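Local coordinates for protein SYE1 (Shewanella oneidensis, PDB 4AWT) that binds flavin mononucleotide and, like its Old Yellow Enzyme relatives, probably reduces carbon-carbon double bonds with electrons from a nicotinamide cofactor, at residues 67-72 against 110-115; 208-213 against 249-254; 269-274 against 278-283; 343-348 against 358-363. The protein carries 1 engineered substitution. All coordinates share one frame; numbering follows the deposited sequence.

Interaction 1 (67-72 against 110-115); sequences GYAWTP and PDNIDG. With BOG (octyl beta-D-glucopyranoside), chain D.
Asn112 reaches across to the backbone of Gly67, and its side chain provides most of what 110-115 contributes to this contact. From CB, which leads toward 67-72, a chi1 of -70° sets CG anti to the carbonyl carbon and directs the amide at the peptides around Tyr68. CG itself stands 4.0 Å from Gly67 O. Beyond it the two branches part. ND2 gives Gly67 O a weak hydrogen bond, 2.9 Å long but bent to 123° at the hydrogen, and its other, stronger partner is the carbonyl oxygen of Phe132 in strand 130-133. OD1 lies beside Ala69, 3.8 Å from Ala69 N, too far for a bond. An asparagine suits the place because one short amide can serve two carbonyls from different parts of the chain. Gly67 suits its own place because a CB there would run into Tyr68 CE1.

In the TIM barrel of this flavoenzyme family the two segments belong to loops that follow strands 53-60 and 96-102, and the first bends through a type II turn from Tyr68 to Thr71. Trp70, third in that turn, takes the positive phi, while Ala69 lays its CB over the centre of the indole, 3.6 Å above the plane. Tyr68 turns away from Asn112 toward the ligand side: octyl glucoside O2 sits over one ring face, offset toward the rim, with Tyr68 CE2 3.8 Å from that O2. The phenol OH of Tyr68 bonds to Tyr186, and the Tyr68 side chain comes within about 7 Å of the flavin.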
# COMPACT_ATOMS: atom_id res chain seq x y z
N GLY A 67 -5.67 1.23 11.37
CA GLY A 67 -6.59 2.30 11.11
C GLY A 67 -8.05 1.95 10.96
O GLY A 67 -8.89 2.83 11.10
N TYR A 68 -8.33 0.69 10.61
CA TYR A 68 -9.63 0.26 10.16
C TYR A 68 -9.94 -1.07 10.79
O TYR A 68 -9.06 -1.91 10.96
CB TYR A 68 -9.68 0.15 8.61
CG TYR A 68 -9.29 1.45 7.95
CD1 TYR A 68 -7.93 1.72 7.71
CD2 TYR A 68 -10.22 2.40 7.57
CE1 TYR A 68 -7.53 2.91 7.16
CE2 TYR A 68 -9.82 3.58 6.98
CZ TYR A 68 -8.46 3.85 6.80
OH TYR A 68 -8.01 5.00 6.24
N ALA A 69 -11.24 -1.30 11.07
CA ALA A 69 -11.62 -2.56 11.67
C ALA A 69 -11.22 -3.73 10.76
O ALA A 69 -11.34 -3.69 9.54
CB ALA A 69 -13.11 -2.61 11.90
N TRP A 70 -10.79 -4.81 11.41
CA TRP A 70 -10.70 -6.14 10.80
C TRP A 70 -9.62 -6.22 9.71
O TRP A 70 -9.68 -7.12 8.87
CB TRP A 70 -12.03 -6.68 10.26
CG TRP A 70 -13.20 -6.42 11.17
CD1 TRP A 70 -13.28 -6.75 12.51
CD2 TRP A 70 -14.41 -5.76 10.82
NE1 TRP A 70 -14.50 -6.35 12.99
CE2 TRP A 70 -15.21 -5.73 11.98
CE3 TRP A 70 -14.88 -5.20 9.64
CZ2 TRP A 70 -16.46 -5.15 11.96
CZ3 TRP A 70 -16.12 -4.62 9.61
CH2 TRP A 70 -16.90 -4.60 10.77
N THR A 71 -8.63 -5.33 9.72
CA THR A 71 -7.51 -5.49 8.82
C THR A 71 -6.52 -6.48 9.39
O THR A 71 -6.33 -6.58 10.62
CB THR A 71 -6.85 -4.14 8.48
OG1 THR A 71 -6.29 -3.53 9.67
CG2 THR A 71 -7.86 -3.16 7.93
N PRO A 72 -5.86 -7.27 8.55
CA PRO A 72 -4.95 -8.29 9.04
C PRO A 72 -3.65 -7.71 9.52
O PRO A 72 -3.09 -6.84 8.86
CB PRO A 72 -4.69 -9.16 7.78
CG PRO A 72 -4.84 -8.15 6.64
CD PRO A 72 -6.00 -7.27 7.08
N PRO A 110 -9.24 5.60 18.36
CA PRO A 110 -8.84 4.78 19.51
C PRO A 110 -9.45 3.40 19.54
O PRO A 110 -8.81 2.44 20.02
CB PRO A 110 -9.27 5.67 20.72
CG PRO A 110 -9.00 7.03 20.15
CD PRO A 110 -9.58 6.98 18.77
N ASP A 111 -10.62 3.18 19.14
CA ASP A 111 -11.32 1.92 19.11
C ASP A 111 -10.52 0.90 18.27
O ASP A 111 -10.68 -0.29 18.53
CB ASP A 111 -12.72 2.01 18.57
CG ASP A 111 -13.72 2.66 19.40
OD1 ASP A 111 -13.40 3.08 20.55
OD2 ASP A 111 -14.93 2.77 18.98
N ASN A 112 -9.73 1.31 17.31
CA ASN A 112 -8.95 0.38 16.52
C ASN A 112 -7.58 0.12 17.04
O ASN A 112 -6.90 -0.74 16.51
CB ASN A 112 -8.87 0.93 15.08
CG ASN A 112 -10.16 0.88 14.34
OD1 ASN A 112 -10.99 0.00 14.61
ND2 ASN A 112 -10.37 1.74 13.36
N ILE A 113 -7.15 0.86 18.07
CA ILE A 113 -5.81 0.78 18.59
C ILE A 113 -5.81 0.66 20.11
O ILE A 113 -5.04 1.24 20.84
CB ILE A 113 -4.91 1.92 18.09
CG1 ILE A 113 -5.43 3.31 18.45
CG2 ILE A 113 -4.70 1.80 16.57
CD1 ILE A 113 -4.43 4.40 18.21
N ASP A 114 -6.71 -0.20 20.58
CA ASP A 114 -6.69 -0.61 22.02
C ASP A 114 -6.92 0.58 22.91
O ASP A 114 -6.45 0.59 24.07
CB ASP A 114 -5.37 -1.36 22.36
CG ASP A 114 -5.10 -2.67 21.66
OD1 ASP A 114 -6.11 -3.36 21.34
OD2 ASP A 114 -3.91 -3.05 21.44
N GLY A 115 -7.65 1.57 22.45
CA GLY A 115 -7.99 2.75 23.25
C GLY A 115 -6.88 3.81 23.28
O GLY A 115 -7.06 4.83 23.95
C1 BOG D . -10.25 3.56 2.80
O1 BOG D . -11.59 3.57 2.39
C2 BOG D . -9.70 2.18 2.92
O2 BOG D . -10.34 1.44 3.94
C3 BOG D . -8.20 2.17 3.25
O3 BOG D . -7.68 0.87 3.12
C4 BOG D . -7.48 3.03 2.21
O4 BOG D . -6.14 3.10 2.54
C5 BOG D . -8.10 4.42 2.09
O5 BOG D . -9.46 4.22 1.76
C6 BOG D . -7.42 5.25 1.03
O6 BOG D . -8.03 6.53 1.10
C1' BOG D . -12.32 4.71 2.79
C2' BOG D . -13.82 4.65 2.51
C3' BOG D . -14.17 4.18 1.12
C4' BOG D . -15.56 4.41 0.54
C5' BOG D . -16.15 3.04 0.20
C6' BOG D . -17.32 2.71 1.14
C7' BOG D . -17.88 1.32 0.81
C8' BOG D . -19.31 1.31 1.35

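Interaction 2 (208-213 against 249-254); sequences ENRLRF and ILTYTA
Arg210 and Thr251 cross at about a right angle, and the guanidinium meets the threonine hydroxyl with its edge. In the conformer described (a second is present), NH1 of Arg210 donates to Thr251 OG1 over 3.3 Å, nearly straight (169°), and the oxygen lies in the guanidinium plane. A water accepts from Arg210 NH2 at 2.8 Å and donates to Thr251 OG1 at 2.7 Å, closing a small ring. A bend at chi3 (-73°) turns the guanidinium toward Thr251; there NH2 also binds the ethyl hydrogen carbonate, and NE and NH1 hold Gly205 O and Ile192 O.

Helices 207-210, 212-225 and 248-261 follow strands 177-181 and 230-234 on the outside of the TIM barrel. Thr251 OG1 also lies in hydrogen-bonding range of Asp245 OD2 and the backbone O of Asp247, its single proton serving one at a time. An alanine here would remove that hydroxyl and is likely to cost Arg210 NH1 an acceptor, the water one of its anchors and Asp245 a partner. Next along the chain, Leu211 carries the apolar part: CD1 reaches Ala254 CB at 3.9 Å, and the small alanine lets the leucine approach closely.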
# COMPACT_ATOMS: atom_id res chain seq x y z
N GLU A 208 15.15 17.86 3.84
CA GLU A 208 15.96 16.76 4.35
C GLU A 208 15.35 16.19 5.61
O GLU A 208 15.29 14.95 5.80
CB GLU A 208 17.37 17.31 4.66
CG GLU A 208 18.34 16.32 5.24
CD GLU A 208 19.63 16.85 5.81
OE1 GLU A 208 20.21 17.85 5.31
OE2 GLU A 208 20.16 16.27 6.79
N ASN A 209 14.92 17.05 6.51
CA ASN A 209 14.36 16.59 7.78
C ASN A 209 13.05 15.85 7.56
O ASN A 209 12.78 14.85 8.23
CB ASN A 209 14.21 17.73 8.72
CG ASN A 209 15.49 18.24 9.30
OD1 ASN A 209 16.58 17.73 9.00
ND2 ASN A 209 15.37 19.22 10.16
N ARG A 210 12.20 16.36 6.67
CA ARG A 210 10.90 15.72 6.43
C ARG A 210 11.09 14.36 5.78
O ARG A 210 10.20 13.49 6.01
CB ARG A 210 10.02 16.59 5.57
CG ARG A 210 9.44 17.77 6.31
CD ARG A 210 8.50 18.62 5.47
NE ARG A 210 9.18 19.43 4.47
CZ ARG A 210 9.22 19.30 3.16
NH1 ARG A 210 8.61 18.30 2.53
NH2 ARG A 210 9.91 20.19 2.44
N LEU A 211 12.14 14.13 5.04
CA LEU A 211 12.41 12.83 4.44
C LEU A 211 13.15 11.90 5.36
O LEU A 211 13.36 10.72 5.02
CB LEU A 211 13.19 12.98 3.13
CG LEU A 211 12.43 13.74 2.03
CD1 LEU A 211 13.28 13.88 0.81
CD2 LEU A 211 11.12 13.07 1.68
N ARG A 212 13.56 12.35 6.54
CA ARG A 212 14.44 11.56 7.41
C ARG A 212 13.76 10.31 7.91
O ARG A 212 14.40 9.24 7.95
CB ARG A 212 14.93 12.44 8.57
CG ARG A 212 16.00 11.72 9.39
CD ARG A 212 16.47 12.62 10.55
NE ARG A 212 16.93 13.93 10.10
CZ ARG A 212 18.03 14.21 9.51
NH1 ARG A 212 18.94 13.27 9.30
NH2 ARG A 212 18.23 15.48 9.11
N PHE A 213 12.51 10.38 8.35
CA PHE A 213 11.84 9.20 8.87
C PHE A 213 11.73 8.14 7.77
O PHE A 213 12.04 6.97 7.98
CB PHE A 213 10.50 9.57 9.46
CG PHE A 213 9.81 8.45 10.19
CD1 PHE A 213 10.41 7.75 11.20
CD2 PHE A 213 8.50 8.12 9.85
CE1 PHE A 213 9.74 6.74 11.87
CE2 PHE A 213 7.83 7.12 10.53
CZ PHE A 213 8.44 6.47 11.58
N ILE A 249 6.49 18.70 -6.19
CA ILE A 249 7.46 18.27 -7.20
C ILE A 249 8.84 18.17 -6.62
O ILE A 249 9.57 17.20 -6.90
CB ILE A 249 7.40 19.17 -8.45
CG1 ILE A 249 5.96 19.16 -8.98
CG2 ILE A 249 8.37 18.73 -9.52
CD1 ILE A 249 5.79 19.69 -10.37
N LEU A 250 9.25 19.16 -5.81
CA LEU A 250 10.57 19.11 -5.19
C LEU A 250 10.61 17.95 -4.19
O LEU A 250 11.53 17.15 -4.19
CB LEU A 250 10.89 20.44 -4.53
CG LEU A 250 12.21 20.48 -3.79
CD1 LEU A 250 13.42 20.19 -4.64
CD2 LEU A 250 12.33 21.83 -3.11
N THR A 251 9.61 17.91 -3.30
CA THR A 251 9.65 16.93 -2.21
C THR A 251 9.73 15.51 -2.77
O THR A 251 10.50 14.69 -2.30
CB THR A 251 8.42 17.06 -1.35
OG1 THR A 251 8.45 18.35 -0.73
CG2 THR A 251 8.32 15.97 -0.28
N TYR A 252 8.89 15.22 -3.76
CA TYR A 252 8.74 13.85 -4.25
C TYR A 252 9.79 13.48 -5.27
O TYR A 252 10.16 12.30 -5.34
CB TYR A 252 7.30 13.56 -4.68
CG TYR A 252 6.43 13.40 -3.47
CD1 TYR A 252 5.82 14.45 -2.83
CD2 TYR A 252 6.28 12.14 -2.89
CE1 TYR A 252 5.07 14.27 -1.68
CE2 TYR A 252 5.54 11.94 -1.76
CZ TYR A 252 4.93 13.02 -1.14
OH TYR A 252 4.19 12.75 -0.01
N THR A 253 10.34 14.43 -6.04
CA THR A 253 11.53 14.14 -6.83
C THR A 253 12.68 13.79 -5.90
O THR A 253 13.44 12.87 -6.12
CB THR A 253 11.85 15.29 -7.79
OG1 THR A 253 10.70 15.48 -8.71
CG2 THR A 253 13.02 15.03 -8.64
N ALA A 254 12.82 14.58 -4.81
CA ALA A 254 13.86 14.30 -3.81
C ALA A 254 13.63 12.95 -3.16
O ALA A 254 14.60 12.19 -2.99
CB ALA A 254 13.91 15.40 -2.77
O HOH W 1 9.51 20.76 -0.28

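Interaction 3 (269-274 against 278-283); sequences IAEVDW and PDTPVS. With BOG (octyl beta-D-glucopyranoside), chain D; FMN (flavin mononucleotide), chain B.
Glu271 holds CG opposite its backbone N (chi1 -175°) and runs on extended, which lays the chain across Thr280. Thr280 in turn keeps OG1 beside its own backbone N (chi1 -55°), bringing that oxygen to 3.9 Å from Glu271 CG. No direct hydrogen bond joins the two segments; water does the joining. One water donates to Glu271 O at 2.8 Å and also bonds to Thr280 OG1, while a second donates to both Glu271 O and Pro278 O, the latter at 2.7 Å. Pro278 CD packs 3.8 Å from Glu271 O, a van der Waals contact beside the two waters that satisfy that carbonyl. The carboxylate of Glu271 is held from outside the segments, OE1 by Tyr302 and OE2 in a salt bridge with Lys285.

Further along, Trp274 lines the flavin pocket. Its NE1 donates to octyl glucoside O5 at 2.8 Å (166°); the detergent's C3' lies over one face of the indole and flavin C9 over the opposite face. Strand 266-270 feeds this loop and pairs with strand 295-299, and Pro281 occupies the N-cap position of helix 282-291, so the contact ties the strand end to the start of the helix within one beta-alpha-beta unit of the barrel.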
# COMPACT_ATOMS: atom_id res chain seq x y z
N ILE A 269 3.66 4.60 -7.30
CA ILE A 269 3.00 5.88 -7.19
C ILE A 269 1.48 5.66 -7.18
O ILE A 269 0.92 5.11 -8.15
CB ILE A 269 3.40 6.82 -8.32
CG1 ILE A 269 4.91 7.02 -8.38
CG2 ILE A 269 2.64 8.14 -8.21
CD1 ILE A 269 5.54 7.61 -7.15
N ALA A 270 0.84 6.07 -6.09
CA ALA A 270 -0.61 6.04 -5.98
C ALA A 270 -1.13 7.36 -6.55
O ALA A 270 -1.08 8.42 -5.90
CB ALA A 270 -1.02 5.87 -4.54
N GLU A 271 -1.51 7.33 -7.82
CA GLU A 271 -1.85 8.49 -8.60
C GLU A 271 -3.25 9.03 -8.37
O GLU A 271 -3.53 10.20 -8.64
CB GLU A 271 -1.61 8.13 -10.09
CG GLU A 271 -1.77 9.22 -11.09
CD GLU A 271 -1.33 8.82 -12.47
OE1 GLU A 271 -0.80 7.68 -12.63
OE2 GLU A 271 -1.51 9.63 -13.39
N VAL A 272 -4.15 8.16 -7.92
CA VAL A 272 -5.53 8.49 -7.57
C VAL A 272 -5.83 7.84 -6.25
O VAL A 272 -5.38 6.69 -6.03
CB VAL A 272 -6.51 7.97 -8.64
CG1 VAL A 272 -7.96 8.21 -8.22
CG2 VAL A 272 -6.22 8.57 -10.00
N ASP A 273 -6.58 8.51 -5.39
CA ASP A 273 -7.11 7.83 -4.22
C ASP A 273 -8.60 8.16 -4.19
O ASP A 273 -9.04 9.30 -4.07
CB ASP A 273 -6.40 8.26 -2.95
CG ASP A 273 -6.52 7.28 -1.82
OD1 ASP A 273 -6.48 6.07 -2.06
OD2 ASP A 273 -6.59 7.76 -0.65
N TRP A 274 -9.38 7.10 -4.45
CA TRP A 274 -10.84 7.19 -4.59
C TRP A 274 -11.18 8.13 -5.74
O TRP A 274 -10.93 7.78 -6.90
CB TRP A 274 -11.51 7.49 -3.28
CG TRP A 274 -11.32 6.37 -2.32
CD1 TRP A 274 -10.46 6.34 -1.28
CD2 TRP A 274 -11.97 5.12 -2.35
NE1 TRP A 274 -10.55 5.14 -0.64
CE2 TRP A 274 -11.47 4.38 -1.27
CE3 TRP A 274 -12.93 4.53 -3.16
CZ2 TRP A 274 -11.90 3.09 -0.98
CZ3 TRP A 274 -13.35 3.23 -2.83
CH2 TRP A 274 -12.82 2.55 -1.75
N PRO A 278 -5.84 14.17 -8.98
CA PRO A 278 -5.22 15.43 -9.36
C PRO A 278 -4.46 15.27 -10.67
O PRO A 278 -3.91 14.24 -10.97
CB PRO A 278 -4.29 15.75 -8.18
CG PRO A 278 -3.94 14.39 -7.62
CD PRO A 278 -5.17 13.57 -7.79
N ASP A 279 -4.30 16.38 -11.38
CA ASP A 279 -3.48 16.43 -12.59
C ASP A 279 -2.07 16.06 -12.19
O ASP A 279 -1.50 16.68 -11.29
CB ASP A 279 -3.53 17.84 -13.14
CG ASP A 279 -2.57 18.03 -14.32
OD1 ASP A 279 -2.81 17.20 -15.24
OD2 ASP A 279 -1.69 18.90 -14.39
N THR A 280 -1.52 15.07 -12.83
CA THR A 280 -0.17 14.59 -12.55
C THR A 280 0.61 14.77 -13.83
O THR A 280 0.58 13.89 -14.71
CB THR A 280 -0.22 13.14 -12.13
OG1 THR A 280 -1.13 13.02 -11.01
CG2 THR A 280 1.11 12.63 -11.66
N PRO A 281 1.32 15.92 -13.98
CA PRO A 281 1.89 16.24 -15.27
C PRO A 281 2.86 15.20 -15.77
O PRO A 281 3.67 14.66 -15.01
CB PRO A 281 2.60 17.59 -15.00
CG PRO A 281 1.79 18.19 -13.86
CD PRO A 281 1.45 17.02 -13.02
N VAL A 282 2.84 14.97 -17.08
CA VAL A 282 3.81 14.08 -17.68
C VAL A 282 5.22 14.54 -17.39
O VAL A 282 6.08 13.70 -17.16
CB VAL A 282 3.53 13.94 -19.20
CG1 VAL A 282 4.66 13.20 -19.86
CG2 VAL A 282 2.23 13.21 -19.46
N SER A 283 5.50 15.83 -17.39
CA SER A 283 6.84 16.34 -17.09
C SER A 283 7.30 15.86 -15.72
O SER A 283 8.48 15.53 -15.53
CB SER A 283 6.90 17.86 -17.17
OG SER A 283 5.92 18.44 -16.33
C1 BOG D . -10.25 3.56 2.80
O1 BOG D . -11.59 3.57 2.39
C2 BOG D . -9.70 2.18 2.92
O2 BOG D . -10.34 1.44 3.94
C3 BOG D . -8.20 2.17 3.25
O3 BOG D . -7.68 0.87 3.12
C4 BOG D . -7.48 3.03 2.21
O4 BOG D . -6.14 3.10 2.54
C5 BOG D . -8.10 4.42 2.09
O5 BOG D . -9.46 4.22 1.76
C6 BOG D . -7.42 5.25 1.03
O6 BOG D . -8.03 6.53 1.10
C1' BOG D . -12.32 4.71 2.79
C2' BOG D . -13.82 4.65 2.51
C3' BOG D . -14.17 4.18 1.12
C4' BOG D . -15.56 4.41 0.54
C5' BOG D . -16.15 3.04 0.20
C6' BOG D . -17.32 2.71 1.14
C7' BOG D . -17.88 1.32 0.81
C8' BOG D . -19.31 1.31 1.35
N1 FMN B . -4.00 1.53 -1.09
C2 FMN B . -3.02 1.13 -0.29
O2 FMN B . -1.83 1.52 -0.45
N3 FMN B . -3.28 0.25 0.75
C4 FMN B . -4.54 -0.25 1.02
O4 FMN B . -4.67 -1.13 1.91
C4A FMN B . -5.58 0.26 0.24
N5 FMN B . -6.90 -0.11 0.49
C5A FMN B . -7.84 0.08 -0.55
C6 FMN B . -9.08 -0.51 -0.47
C7 FMN B . -10.04 -0.37 -1.50
C7M FMN B . -11.33 -1.14 -1.39
C8 FMN B . -9.73 0.41 -2.57
C8M FMN B . -10.68 0.59 -3.74
C9 FMN B . -8.46 1.03 -2.66
C9A FMN B . -7.50 0.86 -1.66
N10 FMN B . -6.21 1.42 -1.78
C10 FMN B . -5.24 1.07 -0.86
C1' FMN B . -5.86 2.18 -2.98
C2' FMN B . -5.61 1.30 -4.22
O2' FMN B . -4.40 0.56 -4.06
C3' FMN B . -5.45 2.11 -5.49
O3' FMN B . -4.29 2.91 -5.47
C4' FMN B . -6.67 2.99 -5.85
O4' FMN B . -7.89 2.29 -5.68
C5' FMN B . -6.54 3.61 -7.22
O5' FMN B . -6.50 2.61 -8.25
P FMN B . -7.85 2.26 -9.08
O1P FMN B . -8.79 1.60 -8.11
O2P FMN B . -8.40 3.57 -9.62
O3P FMN B . -7.35 1.32 -10.15
O HOH W 2 -1.39 11.95 -8.48
O HOH W 3 -4.70 11.62 -10.81

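Interaction 4 (343-348 against 358-363); sequences EHVPAT and TDYPTY. With BOG (octyl beta-D-glucopyranoside), chain D.
Tyr360 OH accepts a hydrogen bond from Val345 N, 3.0 Å long and nearly straight at 164°, the donor at the ring edge near its plane. The same hydroxyl binds a water at 2.6 Å, also in the ring plane, and that water continues to Thr348 OG1 at 2.8 Å. The phenol thus bridges the two loops; the residues beside it in 358-363 make no contact across. His344 CA lies 3.4 Å from Tyr360 OH, and Glu343 O stands 4.0 Å from Tyr360 CE1. A tyrosine fits because it couples a long, rigid ring to a hydroxyl serving backbone and water at once. A phenylalanine in its place would keep the ring but lack that oxygen, and would probably leave Val345 N and the water without their shared partner.

With CG anti to its own carbonyl carbon (chi1 -70°), Tyr360 projects toward 343-348. There a 3-10 turn at Pro346 and Ala347 brings Thr348 round to the water, closed by Thr348 N to Val345 O at 3.1 Å, while Arg27 and Arg29 hold Thr348 O. Both segments are loops after helix 331-337, and His344 and Tyr360 both lean on helix 323-327, which begins with the flavin-binding Arg323.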
# COMPACT_ATOMS: atom_id res chain seq x y z
N GLU A 343 -18.26 -4.60 -12.61
CA GLU A 343 -18.02 -3.55 -11.65
C GLU A 343 -18.27 -4.06 -10.23
O GLU A 343 -19.11 -4.92 -9.98
CB GLU A 343 -18.86 -2.28 -11.87
CG GLU A 343 -18.51 -1.52 -13.15
CD GLU A 343 -19.21 -0.18 -13.24
OE1 GLU A 343 -20.33 -0.04 -13.75
OE2 GLU A 343 -18.58 0.79 -12.75
N HIS A 344 -17.49 -3.49 -9.30
CA HIS A 344 -17.56 -3.90 -7.93
C HIS A 344 -18.75 -3.27 -7.20
O HIS A 344 -19.24 -2.19 -7.58
CB HIS A 344 -16.27 -3.56 -7.16
CG HIS A 344 -16.12 -2.11 -6.83
ND1 HIS A 344 -15.60 -1.19 -7.69
CD2 HIS A 344 -16.47 -1.44 -5.70
CE1 HIS A 344 -15.65 -0.01 -7.10
NE2 HIS A 344 -16.16 -0.12 -5.87
N VAL A 345 -19.12 -3.91 -6.10
CA VAL A 345 -20.19 -3.47 -5.21
C VAL A 345 -19.58 -2.74 -4.00
O VAL A 345 -18.93 -3.40 -3.17
CB VAL A 345 -21.02 -4.64 -4.74
CG1 VAL A 345 -22.10 -4.18 -3.80
CG2 VAL A 345 -21.67 -5.32 -5.97
N PRO A 346 -19.73 -1.42 -3.90
CA PRO A 346 -19.14 -0.73 -2.75
C PRO A 346 -19.52 -1.29 -1.44
O PRO A 346 -18.68 -1.34 -0.48
CB PRO A 346 -19.63 0.73 -2.97
CG PRO A 346 -19.74 0.84 -4.46
CD PRO A 346 -20.27 -0.49 -4.90
N ALA A 347 -20.77 -1.74 -1.26
CA ALA A 347 -21.22 -2.20 0.04
C ALA A 347 -20.51 -3.43 0.53
O ALA A 347 -20.59 -3.71 1.75
CB ALA A 347 -22.74 -2.53 -0.04
N THR A 348 -19.81 -4.19 -0.29
CA THR A 348 -19.09 -5.39 0.16
C THR A 348 -17.60 -5.23 0.04
O THR A 348 -16.82 -6.20 0.13
CB THR A 348 -19.60 -6.64 -0.56
OG1 THR A 348 -19.47 -6.41 -1.95
CG2 THR A 348 -21.05 -6.92 -0.21
N THR A 358 -14.90 -13.44 -2.94
CA THR A 358 -14.47 -14.57 -3.72
C THR A 358 -15.50 -15.08 -4.72
O THR A 358 -15.25 -16.05 -5.43
CB THR A 358 -14.06 -15.77 -2.83
OG1 THR A 358 -15.20 -16.07 -2.02
CG2 THR A 358 -12.89 -15.42 -1.96
N ASP A 359 -16.65 -14.40 -4.81
CA ASP A 359 -17.75 -14.85 -5.66
C ASP A 359 -17.97 -13.98 -6.87
O ASP A 359 -19.01 -14.11 -7.53
CB ASP A 359 -19.03 -15.05 -4.86
CG ASP A 359 -19.58 -13.82 -4.25
OD1 ASP A 359 -18.94 -12.77 -4.35
OD2 ASP A 359 -20.68 -13.91 -3.62
N TYR A 360 -17.01 -13.13 -7.25
CA TYR A 360 -17.02 -12.51 -8.55
C TYR A 360 -16.53 -13.53 -9.56
O TYR A 360 -15.40 -14.02 -9.41
CB TYR A 360 -16.17 -11.28 -8.60
CG TYR A 360 -16.65 -10.07 -7.85
CD1 TYR A 360 -17.58 -9.20 -8.42
CD2 TYR A 360 -16.18 -9.77 -6.58
CE1 TYR A 360 -17.98 -8.05 -7.76
CE2 TYR A 360 -16.60 -8.64 -5.91
CZ TYR A 360 -17.49 -7.79 -6.51
OH TYR A 360 -17.90 -6.62 -5.89
N PRO A 361 -17.30 -13.91 -10.56
CA PRO A 361 -16.84 -14.96 -11.49
C PRO A 361 -15.80 -14.51 -12.47
O PRO A 361 -15.64 -13.32 -12.78
CB PRO A 361 -18.10 -15.38 -12.21
CG PRO A 361 -18.97 -14.29 -12.08
CD PRO A 361 -18.67 -13.49 -10.84
N THR A 362 -15.09 -15.50 -13.00
CA THR A 362 -14.34 -15.26 -14.21
C THR A 362 -15.27 -15.05 -15.39
O THR A 362 -16.45 -15.37 -15.36
CB THR A 362 -13.37 -16.43 -14.49
OG1 THR A 362 -14.15 -17.62 -14.63
CG2 THR A 362 -12.37 -16.61 -13.35
N TYR A 363 -14.71 -14.46 -16.45
CA TYR A 363 -15.51 -14.09 -17.61
C TYR A 363 -16.02 -15.34 -18.31
O TYR A 363 -15.27 -16.29 -18.57
CB TYR A 363 -14.64 -13.28 -18.58
CG TYR A 363 -15.43 -12.86 -19.80
CD1 TYR A 363 -16.44 -11.90 -19.69
CD2 TYR A 363 -15.22 -13.44 -21.04
CE1 TYR A 363 -17.18 -11.53 -20.77
CE2 TYR A 363 -15.97 -13.07 -22.14
CZ TYR A 363 -16.94 -12.11 -22.00
OH TYR A 363 -17.68 -11.72 -23.08
C1 BOG D . -10.25 3.56 2.80
O1 BOG D . -11.59 3.57 2.39
C2 BOG D . -9.70 2.18 2.92
O2 BOG D . -10.34 1.44 3.94
C3 BOG D . -8.20 2.17 3.25
O3 BOG D . -7.68 0.87 3.12
C4 BOG D . -7.48 3.03 2.21
O4 BOG D . -6.14 3.10 2.54
C5 BOG D . -8.10 4.42 2.09
O5 BOG D . -9.46 4.22 1.76
C6 BOG D . -7.42 5.25 1.03
O6 BOG D . -8.03 6.53 1.10
C1' BOG D . -12.32 4.71 2.79
C2' BOG D . -13.82 4.65 2.51
C3' BOG D . -14.17 4.18 1.12
C4' BOG D . -15.56 4.41 0.54
C5' BOG D . -16.15 3.04 0.20
C6' BOG D . -17.32 2.71 1.14
C7' BOG D . -17.88 1.32 0.81
C8' BOG D . -19.31 1.31 1.35
O HOH W 4 -17.10 -6.14 -3.44

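The four contacts come in series along the chain and are spread around one eight-stranded parallel barrel. Interaction 1 joins loops after strands 53-60 and 96-102; interaction 2 joins outer helices, and its helix 248-261 leads directly into strand 266-270 of interaction 3. By centres these two are the nearest pair, about 18 Å apart, though interactions 3 and 4 have atoms only about 5 Å apart. Interactions 2 and 4 lie 39 Å apart between centres, on opposite sides of the chain's centre. Interactions 1, 3 and 4 all touch the octyl glucoside lying beside the flavin, so loops from distant parts of the sequence meet at one pocket, while interaction 2 lies away from it.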